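Local coordinates for protein N-acetylmuramoyl-L-alanine amidase amiD (PDB 3D2Y) that hydrolyses the amide bond between N-acetylmuramoyl groups and L-amino acids in bacterial cell-wall glycopeptides, using one zinc ion per subunit, at residues A[156-160]-A[222-226]; A[33-37]-A[160-166]; A[207-212]-A[229-234]; A[88-92]-A[146-150]. One frame throughout, in Å; residues are numbered along the deposited sequence.

Contact 1: A[156-160]-A[222-226]; sequences PQRKD and EQRRV
Gln157 and Arg225 join the loop after helix 151-154 to helix 220-234, a loop packed on a helix in a zinc amidase of the amidase 2 family. The clearest bond runs from Gln157 NE2 to Glu222 O, 2.8 Å long and nearly straight at 174°, with the acceptor in the plane of the Gln157 amide. Glu222 O also takes a weak bond from Val226 N within the helix, so the glutamine is a second donor. The Gln157 CB leads away from the helix, and the bend at chi2 (-58°) brings the amide back. Glu222 OE1 accepts from Thr219 N.

Arg225 is deposited in two conformers. In the one described, NH2 reaches Lys159 O at 2.6 Å, bent at 131° and from above the carbonyl plane, and makes a salt bridge to Asp160 OD1 at 2.7 Å; both are doubtful, since this conformer also crowds Pro156 O. Asp160 OD2 pairs with Lys117. The transition-state stabiliser Lys159 and Arg158 point away from the helix, Lys159 NZ and Arg158 NH1 bonding the backbone of the bound peptide and Arg158 NH2 bonding Ile87 O. Pro156 and Val226 lie side by side, Pro156 CG 4.2 Å from Val226 CG2.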
loop_
_atom_site.group_PDB
_atom_site.type_symbol
_atom_site.label_atom_id
_atom_site.label_comp_id
_atom_site.label_asym_id
_atom_site.label_seq_id
_atom_site.Cartn_x
_atom_site.Cartn_y
_atom_site.Cartn_z
ATOM N N PRO A 156 1.916 -6.082 -8.859
ATOM C CA PRO A 156 1.110 -7.315 -8.709
ATOM C C PRO A 156 1.717 -8.568 -9.311
ATOM O O PRO A 156 1.426 -9.670 -8.824
ATOM C CB PRO A 156 -0.240 -6.967 -9.366
ATOM C CG PRO A 156 0.036 -5.752 -10.156
ATOM C CD PRO A 156 1.148 -5.019 -9.532
ATOM N N GLN A 157 2.573 -8.418 -10.322
ATOM C CA GLN A 157 3.192 -9.609 -10.940
ATOM C C GLN A 157 4.352 -10.126 -10.095
ATOM O O GLN A 157 4.816 -11.247 -10.340
ATOM C CB GLN A 157 3.759 -9.315 -12.336
ATOM C CG GLN A 157 2.754 -8.758 -13.360
ATOM C CD GLN A 157 1.576 -9.690 -13.578
ATOM O OE1 GLN A 157 1.734 -10.908 -13.577
ATOM N NE2 GLN A 157 0.390 -9.120 -13.781
ATOM N N ARG A 158 4.869 -9.301 -9.175
ATOM C CA ARG A 158 6.127 -9.628 -8.485
ATOM C C ARG A 158 5.958 -9.942 -7.022
ATOM O O ARG A 158 6.804 -10.638 -6.440
ATOM C CB ARG A 158 7.150 -8.481 -8.599
ATOM C CG ARG A 158 7.609 -8.192 -10.051
ATOM C CD ARG A 158 8.800 -7.209 -10.103
ATOM N NE ARG A 158 8.539 -5.920 -9.437
ATOM C CZ ARG A 158 9.025 -5.609 -8.232
ATOM N NH1 ARG A 158 9.807 -6.464 -7.607
ATOM N NH2 ARG A 158 8.763 -4.428 -7.660
ATOM N N LYS A 159 4.935 -9.343 -6.400
ATOM C CA LYS A 159 4.811 -9.358 -4.919
ATOM C C LYS A 159 3.393 -9.677 -4.449
ATOM O O LYS A 159 2.412 -9.362 -5.131
ATOM C CB LYS A 159 5.230 -8.006 -4.336
ATOM C CG LYS A 159 6.640 -7.589 -4.665
ATOM C CD LYS A 159 7.687 -8.421 -3.927
ATOM C CE LYS A 159 9.057 -8.109 -4.468
ATOM N NZ LYS A 159 10.072 -8.675 -3.478
ATOM N N ASP A 160 3.317 -10.275 -3.262
ATOM C CA ASP A 160 2.048 -10.543 -2.574
ATOM C C ASP A 160 1.845 -9.701 -1.315
ATOM O O ASP A 160 0.726 -9.642 -0.769
ATOM C CB ASP A 160 2.029 -12.029 -2.158
ATOM C CG ASP A 160 1.707 -12.955 -3.316
ATOM O OD1 ASP A 160 1.328 -12.452 -4.377
ATOM O OD2 ASP A 160 1.852 -14.189 -3.171
ATOM N N GLU A 222 -1.103 -13.557 -15.844
ATOM C CA GLU A 222 -0.772 -12.190 -15.476
ATOM C C GLU A 222 -2.049 -11.416 -15.093
ATOM O O GLU A 222 -2.025 -10.572 -14.197
ATOM C CB GLU A 222 -0.020 -11.508 -16.617
ATOM C CG GLU A 222 1.341 -12.166 -16.917
ATOM C CD GLU A 222 2.004 -11.673 -18.187
ATOM O OE1 GLU A 222 1.331 -11.011 -19.002
ATOM O OE2 GLU A 222 3.217 -11.951 -18.351
ATOM N N GLN A 223 -3.165 -11.754 -15.746
ATOM C CA GLN A 223 -4.460 -11.105 -15.483
ATOM C C GLN A 223 -4.970 -11.569 -14.128
ATOM O O GLN A 223 -5.541 -10.785 -13.382
ATOM C CB GLN A 223 -5.486 -11.436 -16.593
ATOM C CG GLN A 223 -5.214 -10.795 -17.966
ATOM C CD GLN A 223 -6.186 -11.258 -19.067
ATOM O OE1 GLN A 223 -7.249 -11.801 -18.787
ATOM N NE2 GLN A 223 -5.808 -11.045 -20.326
ATOM N N ARG A 224 -4.721 -12.850 -13.811
ATOM C CA ARG A 224 -5.008 -13.436 -12.485
ATOM C C ARG A 224 -4.220 -12.765 -11.342
ATOM O O ARG A 224 -4.786 -12.480 -10.300
ATOM C CB ARG A 224 -4.782 -14.958 -12.466
ATOM C CG ARG A 224 -5.904 -15.774 -13.072
ATOM C CD ARG A 224 -5.844 -17.256 -12.651
ATOM N NE ARG A 224 -4.629 -17.927 -13.108
ATOM C CZ ARG A 224 -4.449 -18.435 -14.331
ATOM N NH1 ARG A 224 -5.394 -18.352 -15.262
ATOM N NH2 ARG A 224 -3.299 -19.030 -14.623
ATOM N N ARG A 225 -2.930 -12.508 -11.537
ATOM C CA ARG A 225 -2.139 -11.863 -10.509
ATOM C C ARG A 225 -2.691 -10.469 -10.190
ATOM O O ARG A 225 -2.736 -10.073 -9.025
ATOM C CB ARG A 225 -0.650 -11.829 -10.900
ATOM C CG ARG A 225 0.065 -13.194 -10.812
ATOM C CD ARG A 225 1.082 -13.327 -9.648
ATOM N NE ARG A 225 0.899 -12.335 -8.572
ATOM C CZ ARG A 225 1.738 -12.085 -7.559
ATOM N NH1 ARG A 225 2.888 -12.742 -7.416
ATOM N NH2 ARG A 225 1.412 -11.129 -6.691
ATOM N N VAL A 226 -3.148 -9.733 -11.204
ATOM C CA VAL A 226 -3.696 -8.386 -10.929
ATOM C C VAL A 226 -4.962 -8.522 -10.062
ATOM O O VAL A 226 -5.124 -7.818 -9.068
ATOM C CB VAL A 226 -3.963 -7.599 -12.209
ATOM C CG1 VAL A 226 -4.642 -6.269 -11.896
ATOM C CG2 VAL A 226 -2.655 -7.338 -12.941
#

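Contact 2: A[33-37]-A[160-166]; sequences VIHYT and DDPGPLF
Ile34 and Phe166 form the apolar centre: the methyl CG2 of Ile34 sits over one face of the Phe166 ring, 4.2 Å from its centroid and 27° off the ring normal, a CH-pi contact. The same methyl touches Pro162 CG at 4.0 Å, so one branch serves both partners; with CG2 anti to the backbone N, it faces the 160-166 loop. A type I turn from Gly163 to Phe166, closed by the bond from Phe166 N to Gly163 O, folds the chain back and returns the phenylalanine to the strand. Trp168 and Phe122 add edge-to-face rings around it.

Further out, Tyr36 packs against the loop. Its CG stands between the backbone N and the carbonyl carbon (chi1 56°), which places one face of the ring against Asp161. Asp161 CB is 3.3 Å from the Tyr36 ring centroid and almost on its normal, while Pro162 O meets the ring's edge at CD2, 3.3 Å away. The peptide between Asp161 and Pro162 is cis.

At the polar edge Asp161 OD1 has two weak, bent bonds, with His35 ND1 at 3.2 Å and with the backbone Tyr36 N at 3.3 Å. His35 and Asp161 are ligands of the same zinc ion, so their pair is to be read with reserve. The other oxygen, Asp161 OD2, pairs with His151 ND1, and His35 NE2 pairs with His84 ND1. The end of strand 31-36 and the loop thus bring together His35 and Asp161, which with His151 make up the His-His-Asp zinc site of the amidase 2 family.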
loop_
_atom_site.group_PDB
_atom_site.type_symbol
_atom_site.label_atom_id
_atom_site.label_comp_id
_atom_site.label_asym_id
_atom_site.label_seq_id
_atom_site.Cartn_x
_atom_site.Cartn_y
_atom_site.Cartn_z
ATOM N N VAL A 33 3.283 2.810 1.371
ATOM C CA VAL A 33 3.319 1.399 0.981
ATOM C C VAL A 33 3.582 0.424 2.187
ATOM O O VAL A 33 4.567 0.564 2.894
ATOM C CB VAL A 33 4.394 1.113 -0.108
ATOM C CG1 VAL A 33 4.346 -0.350 -0.519
ATOM C CG2 VAL A 33 4.187 1.996 -1.348
ATOM N N ILE A 34 2.707 -0.565 2.362
ATOM C CA ILE A 34 2.858 -1.558 3.436
ATOM C C ILE A 34 3.508 -2.849 2.921
ATOM O O ILE A 34 3.093 -3.390 1.893
ATOM C CB ILE A 34 1.495 -1.880 4.125
ATOM C CG1 ILE A 34 0.783 -0.578 4.511
ATOM C CG2 ILE A 34 1.713 -2.683 5.373
ATOM C CD1 ILE A 34 1.579 0.308 5.519
ATOM N N HIS A 35 4.515 -3.327 3.651
ATOM C CA HIS A 35 5.254 -4.560 3.306
ATOM C C HIS A 35 5.253 -5.516 4.472
ATOM O O HIS A 35 5.080 -5.059 5.624
ATOM C CB HIS A 35 6.754 -4.242 3.044
ATOM C CG HIS A 35 7.006 -3.264 1.930
ATOM N ND1 HIS A 35 7.291 -3.671 0.643
ATOM C CD2 HIS A 35 7.058 -1.910 1.926
ATOM C CE1 HIS A 35 7.471 -2.605 -0.115
ATOM N NE2 HIS A 35 7.316 -1.522 0.634
ATOM N N TYR A 36 5.506 -6.800 4.216
ATOM C CA TYR A 36 6.092 -7.684 5.258
ATOM C C TYR A 36 7.535 -8.071 4.907
ATOM O O TYR A 36 7.952 -8.019 3.737
ATOM C CB TYR A 36 5.251 -8.949 5.628
ATOM C CG TYR A 36 4.890 -9.869 4.475
ATOM C CD1 TYR A 36 5.872 -10.421 3.626
ATOM C CD2 TYR A 36 3.543 -10.184 4.208
ATOM C CE1 TYR A 36 5.513 -11.220 2.541
ATOM C CE2 TYR A 36 3.185 -11.029 3.136
ATOM C CZ TYR A 36 4.176 -11.526 2.296
ATOM O OH TYR A 36 3.853 -12.343 1.211
ATOM N N THR A 37 8.265 -8.533 5.915
ATOM C CA THR A 37 9.708 -8.771 5.777
ATOM C C THR A 37 9.996 -10.167 5.252
ATOM O O THR A 37 11.024 -10.401 4.622
ATOM C CB THR A 37 10.453 -8.602 7.133
ATOM O OG1 THR A 37 10.013 -9.550 8.127
ATOM C CG2 THR A 37 10.291 -7.248 7.678
ATOM N N ASP A 160 3.317 -10.275 -3.262
ATOM C CA ASP A 160 2.048 -10.543 -2.574
ATOM C C ASP A 160 1.845 -9.701 -1.315
ATOM O O ASP A 160 0.726 -9.642 -0.769
ATOM C CB ASP A 160 2.029 -12.029 -2.158
ATOM C CG ASP A 160 1.707 -12.955 -3.316
ATOM O OD1 ASP A 160 1.328 -12.452 -4.377
ATOM O OD2 ASP A 160 1.852 -14.189 -3.171
ATOM N N ASP A 161 2.938 -9.132 -0.799
ATOM C CA ASP A 161 2.913 -8.488 0.510
ATOM C C ASP A 161 2.093 -7.207 0.586
ATOM O O ASP A 161 2.007 -6.473 -0.422
ATOM C CB ASP A 161 4.338 -8.358 1.104
ATOM C CG ASP A 161 5.241 -7.417 0.319
ATOM O OD1 ASP A 161 5.699 -6.426 0.934
ATOM O OD2 ASP A 161 5.470 -7.648 -0.897
ATOM N N PRO A 162 1.438 -6.949 1.758
ATOM C CA PRO A 162 1.444 -7.752 2.997
ATOM C C PRO A 162 0.426 -8.889 3.094
ATOM O O PRO A 162 0.286 -9.463 4.161
ATOM C CB PRO A 162 1.120 -6.716 4.076
ATOM C CG PRO A 162 0.168 -5.798 3.362
ATOM C CD PRO A 162 0.620 -5.741 1.922
ATOM N N GLY A 163 -0.290 -9.182 2.007
ATOM C CA GLY A 163 -1.062 -10.410 1.940
ATOM C C GLY A 163 -2.473 -10.350 2.490
ATOM O O GLY A 163 -2.905 -9.344 3.088
ATOM N N PRO A 164 -3.228 -11.444 2.288
ATOM C CA PRO A 164 -4.666 -11.473 2.561
ATOM C C PRO A 164 -5.025 -11.502 4.067
ATOM O O PRO A 164 -6.205 -11.333 4.417
ATOM C CB PRO A 164 -5.112 -12.730 1.824
ATOM C CG PRO A 164 -3.899 -13.665 2.006
ATOM C CD PRO A 164 -2.731 -12.716 1.753
ATOM N N LEU A 165 -4.036 -11.701 4.952
ATOM C CA LEU A 165 -4.286 -11.680 6.410
ATOM C C LEU A 165 -4.038 -10.279 7.004
ATOM O O LEU A 165 -4.342 -10.016 8.179
ATOM C CB LEU A 165 -3.482 -12.769 7.130
ATOM C CG LEU A 165 -3.944 -14.225 6.839
ATOM C CD1 LEU A 165 -3.221 -15.172 7.710
ATOM C CD2 LEU A 165 -5.441 -14.417 7.066
ATOM N N PHE A 166 -3.525 -9.380 6.179
ATOM C CA PHE A 166 -3.344 -7.985 6.592
ATOM C C PHE A 166 -4.692 -7.281 6.808
ATOM O O PHE A 166 -5.522 -7.284 5.898
ATOM C CB PHE A 166 -2.456 -7.162 5.626
ATOM C CG PHE A 166 -2.094 -5.828 6.191
ATOM C CD1 PHE A 166 -2.760 -4.675 5.780
ATOM C CD2 PHE A 166 -1.150 -5.740 7.220
ATOM C CE1 PHE A 166 -2.440 -3.416 6.392
ATOM C CE2 PHE A 166 -0.837 -4.538 7.814
ATOM C CZ PHE A 166 -1.481 -3.359 7.382
#

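Contact 3: A[207-212]-A[229-234]; sequences LARYGY and AFQMHF
Leu207, Tyr210 and Tyr212 pack against Ala229, Phe230 and Phe234 in a buried, largely aromatic contact between the end of helix 200-210 and the last turns of helix 220-234, both in the C-terminal helical part of the chain. A CH-pi contact is central: Leu207 CD2 stands 3.5 Å from the Phe230 ring centroid, only 7° off the normal, while Phe234 CB lies toward the rim of the opposite face. At the edge of the same ring, Tyr212 OH comes within 3.5 Å of Phe230 CD1. The Tyr212 and Phe230 planes are turned 85° apart, and Tyr212 CE1 also reaches Ala229 CB at 4.0 Å. Tyr210 approaches Phe234 from the opposite direction, Tyr210 OH coming to 3.9 Å from Phe234 CZ.

Gly211, just past helix 200-210, has a positive phi (156°). Leu207 O accepts from both Gly211 N and Tyr212 N, on opposite faces of its carbonyl plane, which fixes the turn that brings Tyr212 alongside its partners.

Between the segments the chemistry is dispersion and ring contact; outside them, Asp153 supplies one polar tie, pairing with His233 ND1 at one carboxylate oxygen and Tyr212 OH at the other, which implies that it links both segments to helix 151-154.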
loop_
_atom_site.group_PDB
_atom_site.type_symbol
_atom_site.label_atom_id
_atom_site.label_comp_id
_atom_site.label_asym_id
_atom_site.label_seq_id
_atom_site.Cartn_x
_atom_site.Cartn_y
_atom_site.Cartn_z
ATOM N N LEU A 207 -9.941 -2.065 -12.527
ATOM C CA LEU A 207 -8.740 -2.142 -11.700
ATOM C C LEU A 207 -7.643 -1.226 -12.199
ATOM O O LEU A 207 -6.990 -0.526 -11.392
ATOM C CB LEU A 207 -8.247 -3.597 -11.581
ATOM C CG LEU A 207 -9.298 -4.538 -11.003
ATOM C CD1 LEU A 207 -8.637 -5.915 -10.756
ATOM C CD2 LEU A 207 -9.951 -3.981 -9.726
ATOM N N ALA A 208 -7.492 -1.169 -13.530
ATOM C CA ALA A 208 -6.553 -0.252 -14.160
ATOM C C ALA A 208 -6.838 1.161 -13.701
ATOM O O ALA A 208 -5.934 1.891 -13.307
ATOM C CB ALA A 208 -6.644 -0.329 -15.710
ATOM N N ARG A 209 -8.106 1.561 -13.779
ATOM C CA ARG A 209 -8.475 2.928 -13.469
ATOM C C ARG A 209 -8.362 3.252 -11.985
ATOM O O ARG A 209 -8.065 4.397 -11.639
ATOM C CB ARG A 209 -9.885 3.258 -13.958
ATOM C CG ARG A 209 -10.105 3.184 -15.498
ATOM C CD ARG A 209 -9.421 4.292 -16.325
ATOM N NE ARG A 209 -7.962 4.172 -16.366
ATOM C CZ ARG A 209 -7.261 3.376 -17.186
ATOM N NH1 ARG A 209 -7.850 2.622 -18.102
ATOM N NH2 ARG A 209 -5.944 3.349 -17.091
ATOM N N TYR A 210 -8.612 2.247 -11.147
ATOM C CA TYR A 210 -8.431 2.392 -9.694
ATOM C C TYR A 210 -6.938 2.556 -9.331
ATOM O O TYR A 210 -6.607 3.293 -8.392
ATOM C CB TYR A 210 -9.124 1.291 -8.856
ATOM C CG TYR A 210 -9.013 1.594 -7.353
ATOM C CD1 TYR A 210 -9.774 2.616 -6.771
ATOM C CD2 TYR A 210 -8.091 0.924 -6.540
ATOM C CE1 TYR A 210 -9.665 2.898 -5.421
ATOM C CE2 TYR A 210 -7.951 1.254 -5.153
ATOM C CZ TYR A 210 -8.761 2.222 -4.624
ATOM O OH TYR A 210 -8.625 2.573 -3.296
ATOM N N GLY A 211 -6.063 1.859 -10.066
ATOM C CA GLY A 211 -4.662 2.197 -10.071
ATOM C C GLY A 211 -3.709 1.096 -10.424
ATOM O O GLY A 211 -2.507 1.350 -10.532
ATOM N N TYR A 212 -4.249 -0.109 -10.643
ATOM C CA TYR A 212 -3.428 -1.299 -10.869
ATOM C C TYR A 212 -2.742 -1.266 -12.236
ATOM O O TYR A 212 -3.306 -0.835 -13.194
ATOM C CB TYR A 212 -4.235 -2.625 -10.659
ATOM C CG TYR A 212 -4.577 -2.897 -9.209
ATOM C CD1 TYR A 212 -3.838 -3.822 -8.420
ATOM C CD2 TYR A 212 -5.611 -2.187 -8.601
ATOM C CE1 TYR A 212 -4.180 -4.004 -7.057
ATOM C CE2 TYR A 212 -5.956 -2.350 -7.311
ATOM C CZ TYR A 212 -5.266 -3.278 -6.517
ATOM O OH TYR A 212 -5.625 -3.363 -5.185
ATOM N N ALA A 229 -4.146 -9.663 -6.524
ATOM C CA ALA A 229 -3.616 -8.547 -5.734
ATOM C C ALA A 229 -4.762 -7.660 -5.147
ATOM O O ALA A 229 -4.748 -7.295 -3.960
ATOM C CB ALA A 229 -2.649 -7.716 -6.577
ATOM N N PHE A 230 -5.757 -7.383 -5.972
ATOM C CA PHE A 230 -6.887 -6.541 -5.595
ATOM C C PHE A 230 -7.725 -7.240 -4.494
ATOM O O PHE A 230 -8.148 -6.613 -3.480
ATOM C CB PHE A 230 -7.737 -6.242 -6.838
ATOM C CG PHE A 230 -8.987 -5.476 -6.550
ATOM C CD1 PHE A 230 -8.928 -4.134 -6.184
ATOM C CD2 PHE A 230 -10.257 -6.095 -6.680
ATOM C CE1 PHE A 230 -10.100 -3.413 -5.912
ATOM C CE2 PHE A 230 -11.441 -5.391 -6.403
ATOM C CZ PHE A 230 -11.351 -4.041 -6.013
ATOM N N GLN A 231 -7.929 -8.544 -4.696
ATOM C CA GLN A 231 -8.730 -9.354 -3.767
ATOM C C GLN A 231 -8.021 -9.521 -2.431
ATOM O O GLN A 231 -8.668 -9.466 -1.367
ATOM C CB GLN A 231 -9.080 -10.718 -4.368
ATOM C CG GLN A 231 -10.041 -10.610 -5.579
ATOM C CD GLN A 231 -10.163 -11.901 -6.379
ATOM O OE1 GLN A 231 -9.211 -12.667 -6.485
ATOM N NE2 GLN A 231 -11.320 -12.111 -6.999
ATOM N N MET A 232 -6.714 -9.762 -2.466
ATOM C CA MET A 232 -5.921 -9.837 -1.223
ATOM C C MET A 232 -6.092 -8.602 -0.352
ATOM O O MET A 232 -6.121 -8.725 0.866
ATOM C CB MET A 232 -4.430 -10.101 -1.475
ATOM C CG MET A 232 -4.118 -11.495 -1.966
ATOM S SD MET A 232 -2.351 -11.818 -1.961
ATOM C CE MET A 232 -1.768 -10.877 -3.352
ATOM N N HIS A 233 -6.277 -7.436 -0.982
ATOM C CA HIS A 233 -6.480 -6.169 -0.272
ATOM C C HIS A 233 -7.979 -5.972 0.108
ATOM O O HIS A 233 -8.304 -5.624 1.256
ATOM C CB HIS A 233 -5.927 -5.030 -1.160
ATOM C CG HIS A 233 -5.856 -3.679 -0.502
ATOM N ND1 HIS A 233 -4.929 -2.720 -0.874
ATOM C CD2 HIS A 233 -6.630 -3.104 0.453
ATOM C CE1 HIS A 233 -5.131 -1.621 -0.163
ATOM N NE2 HIS A 233 -6.167 -1.827 0.634
ATOM N N PHE A 234 -8.884 -6.206 -0.842
ATOM C CA PHE A 234 -10.250 -5.717 -0.742
ATOM C C PHE A 234 -11.316 -6.805 -0.697
ATOM O O PHE A 234 -12.477 -6.497 -0.407
ATOM C CB PHE A 234 -10.576 -4.723 -1.877
ATOM C CG PHE A 234 -9.790 -3.456 -1.832
ATOM C CD1 PHE A 234 -10.153 -2.445 -0.929
ATOM C CD2 PHE A 234 -8.720 -3.242 -2.714
ATOM C CE1 PHE A 234 -9.463 -1.257 -0.878
ATOM C CE2 PHE A 234 -8.001 -2.026 -2.645
ATOM C CZ PHE A 234 -8.401 -1.028 -1.735
#

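Contact 4: A[88-92]-A[146-150]; sequences SAWRG and ENVVA
Trp90 and Arg91 supply the polar links to Glu146 and Asn147, where the short, weakly bonded hairpin of strands 89-90 and 93-94 lies against strand 148-150, an outermost strand of the central mixed sheet, and the residues leading into it. Trp90 CG is anti to the backbone N (chi1 -170°), which carries the indole to the 146-150 segment. There Trp90 NE1 divides its hydrogen between two acceptors that both lie near the indole plane, Asn147 OD1 at 3.1 Å and the backbone Glu146 O at 3.3 Å. Angles of 128° and 136° make each bond weak, as expected of a shared donor. The Asn147 amide stands nearly upright to the indole.

Arg91 follows with positive backbone angles and sends its chain the same way. Its guanidinium lies with one face over Glu146 CG. Arg91 NH2 is 3.4 Å from Glu146 OE2, a long salt bridge, electrostatic rather than directed. Directed N-H bonds go elsewhere: NE makes a salt bridge to Asp261, and NH1 serves Tyr210 O and Gly259 O, tying the hairpin to the C-terminal region.

Packing completes the contact. The indole is layered between Arg91 CG, 3.6 Å above one face, and Val149 on the opposite face, with Tyr212 adding an edge-to-face ring. Val149 CG1 makes a CH-pi contact over the five-membered ring, 3.7 Å from its centroid, and comes to 3.4 Å from Trp90 CE2.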
loop_
_atom_site.group_PDB
_atom_site.type_symbol
_atom_site.label_atom_id
_atom_site.label_comp_id
_atom_site.label_asym_id
_atom_site.label_seq_id
_atom_site.Cartn_x
_atom_site.Cartn_y
_atom_site.Cartn_z
ATOM N N SER A 88 7.425 -0.600 -10.318
ATOM C CA SER A 88 6.142 -0.385 -9.671
ATOM C C SER A 88 5.306 0.621 -10.452
ATOM O O SER A 88 5.839 1.393 -11.260
ATOM C CB SER A 88 6.336 0.120 -8.217
ATOM O OG SER A 88 7.282 1.190 -8.178
ATOM N N ALA A 89 3.996 0.574 -10.212
ATOM C CA ALA A 89 3.002 1.439 -10.865
ATOM C C ALA A 89 1.751 1.594 -9.977
ATOM O O ALA A 89 1.238 0.609 -9.445
ATOM C CB ALA A 89 2.634 0.879 -12.263
ATOM N N TRP A 90 1.314 2.836 -9.772
ATOM C CA TRP A 90 0.086 3.127 -9.029
ATOM C C TRP A 90 -0.561 4.427 -9.522
ATOM O O TRP A 90 0.054 5.512 -9.468
ATOM C CB TRP A 90 0.354 3.205 -7.507
ATOM C CG TRP A 90 -0.910 3.258 -6.739
ATOM C CD1 TRP A 90 -1.362 4.304 -5.959
ATOM C CD2 TRP A 90 -1.928 2.244 -6.688
ATOM N NE1 TRP A 90 -2.594 3.984 -5.409
ATOM C CE2 TRP A 90 -2.974 2.740 -5.857
ATOM C CE3 TRP A 90 -2.068 0.966 -7.271
ATOM C CZ2 TRP A 90 -4.137 2.002 -5.598
ATOM C CZ3 TRP A 90 -3.244 0.231 -7.024
ATOM C CH2 TRP A 90 -4.261 0.760 -6.201
ATOM N N ARG A 91 -1.793 4.291 -10.020
ATOM C CA ARG A 91 -2.644 5.438 -10.362
ATOM C C ARG A 91 -1.986 6.413 -11.334
ATOM O O ARG A 91 -2.090 7.641 -11.176
ATOM C CB ARG A 91 -3.101 6.139 -9.063
ATOM C CG ARG A 91 -4.196 5.358 -8.400
ATOM C CD ARG A 91 -4.689 5.955 -7.108
ATOM N NE ARG A 91 -5.618 7.084 -7.204
ATOM C CZ ARG A 91 -6.953 6.998 -7.320
ATOM N NH1 ARG A 91 -7.580 5.830 -7.425
ATOM N NH2 ARG A 91 -7.682 8.112 -7.358
ATOM N N GLY A 92 -1.283 5.882 -12.326
ATOM C CA GLY A 92 -0.636 6.765 -13.303
ATOM C C GLY A 92 0.873 6.938 -13.070
ATOM O O GLY A 92 1.596 7.276 -14.002
ATOM N N GLU A 146 -6.894 6.272 -0.774
ATOM C CA GLU A 146 -6.586 5.288 -1.845
ATOM C C GLU A 146 -5.075 5.114 -2.109
ATOM O O GLU A 146 -4.660 4.176 -2.784
ATOM C CB GLU A 146 -7.339 5.601 -3.149
ATOM C CG GLU A 146 -6.841 6.831 -3.849
ATOM C CD GLU A 146 -7.495 8.138 -3.391
ATOM O OE1 GLU A 146 -8.128 8.224 -2.321
ATOM O OE2 GLU A 146 -7.335 9.128 -4.122
ATOM N N ASN A 147 -4.264 5.999 -1.541
ATOM C CA ASN A 147 -2.821 5.914 -1.720
ATOM C C ASN A 147 -2.098 5.286 -0.518
ATOM O O ASN A 147 -0.875 5.363 -0.388
ATOM C CB ASN A 147 -2.296 7.303 -2.125
ATOM C CG ASN A 147 -2.772 7.697 -3.515
ATOM O OD1 ASN A 147 -2.876 6.860 -4.389
ATOM N ND2 ASN A 147 -3.073 8.972 -3.713
ATOM N N VAL A 148 -2.862 4.623 0.351
ATOM C CA VAL A 148 -2.266 3.695 1.324
ATOM C C VAL A 148 -2.400 2.276 0.723
ATOM O O VAL A 148 -3.502 1.762 0.584
ATOM C CB VAL A 148 -3.001 3.775 2.709
ATOM C CG1 VAL A 148 -2.248 2.933 3.720
ATOM C CG2 VAL A 148 -3.126 5.239 3.158
ATOM N N VAL A 149 -1.293 1.668 0.316
ATOM C CA VAL A 149 -1.381 0.509 -0.582
ATOM C C VAL A 149 -0.490 -0.594 -0.101
ATOM O O VAL A 149 0.441 -0.384 0.725
ATOM C CB VAL A 149 -0.955 0.856 -2.048
ATOM C CG1 VAL A 149 -1.972 1.844 -2.706
ATOM C CG2 VAL A 149 0.527 1.435 -2.074
ATOM N N ALA A 150 -0.804 -1.768 -0.617
ATOM C CA ALA A 150 0.044 -2.933 -0.506
ATOM C C ALA A 150 1.130 -2.848 -1.555
ATOM O O ALA A 150 0.931 -2.330 -2.640
ATOM C CB ALA A 150 -0.799 -4.212 -0.774
#

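Contacts 1 and 2 share Asp160, with the stabiliser Lys159 before it and the zinc ligand Asp161 after it, the side chains of Lys159 and Asp161 lying about 3 Å apart at their nearest. Contacts 1 and 3 both use helix 220-234, their centres about 10 Å apart, and meet where Pro156 CB touches Ala229 CB at 3.8 Å. Contact 4 joins contact 2 through the sheet, Ile34 N lying 2.8 Å from Val149 O, a probable hydrogen bond. It reaches contact 3 by another probable bond, Arg91 N to Gly211 O at 3.1 Å. Amidase sheet, catalytic loop and C-terminal helices are thus linked, although contacts 1 and 4 do not touch, their nearest atoms being about 5 Å apart.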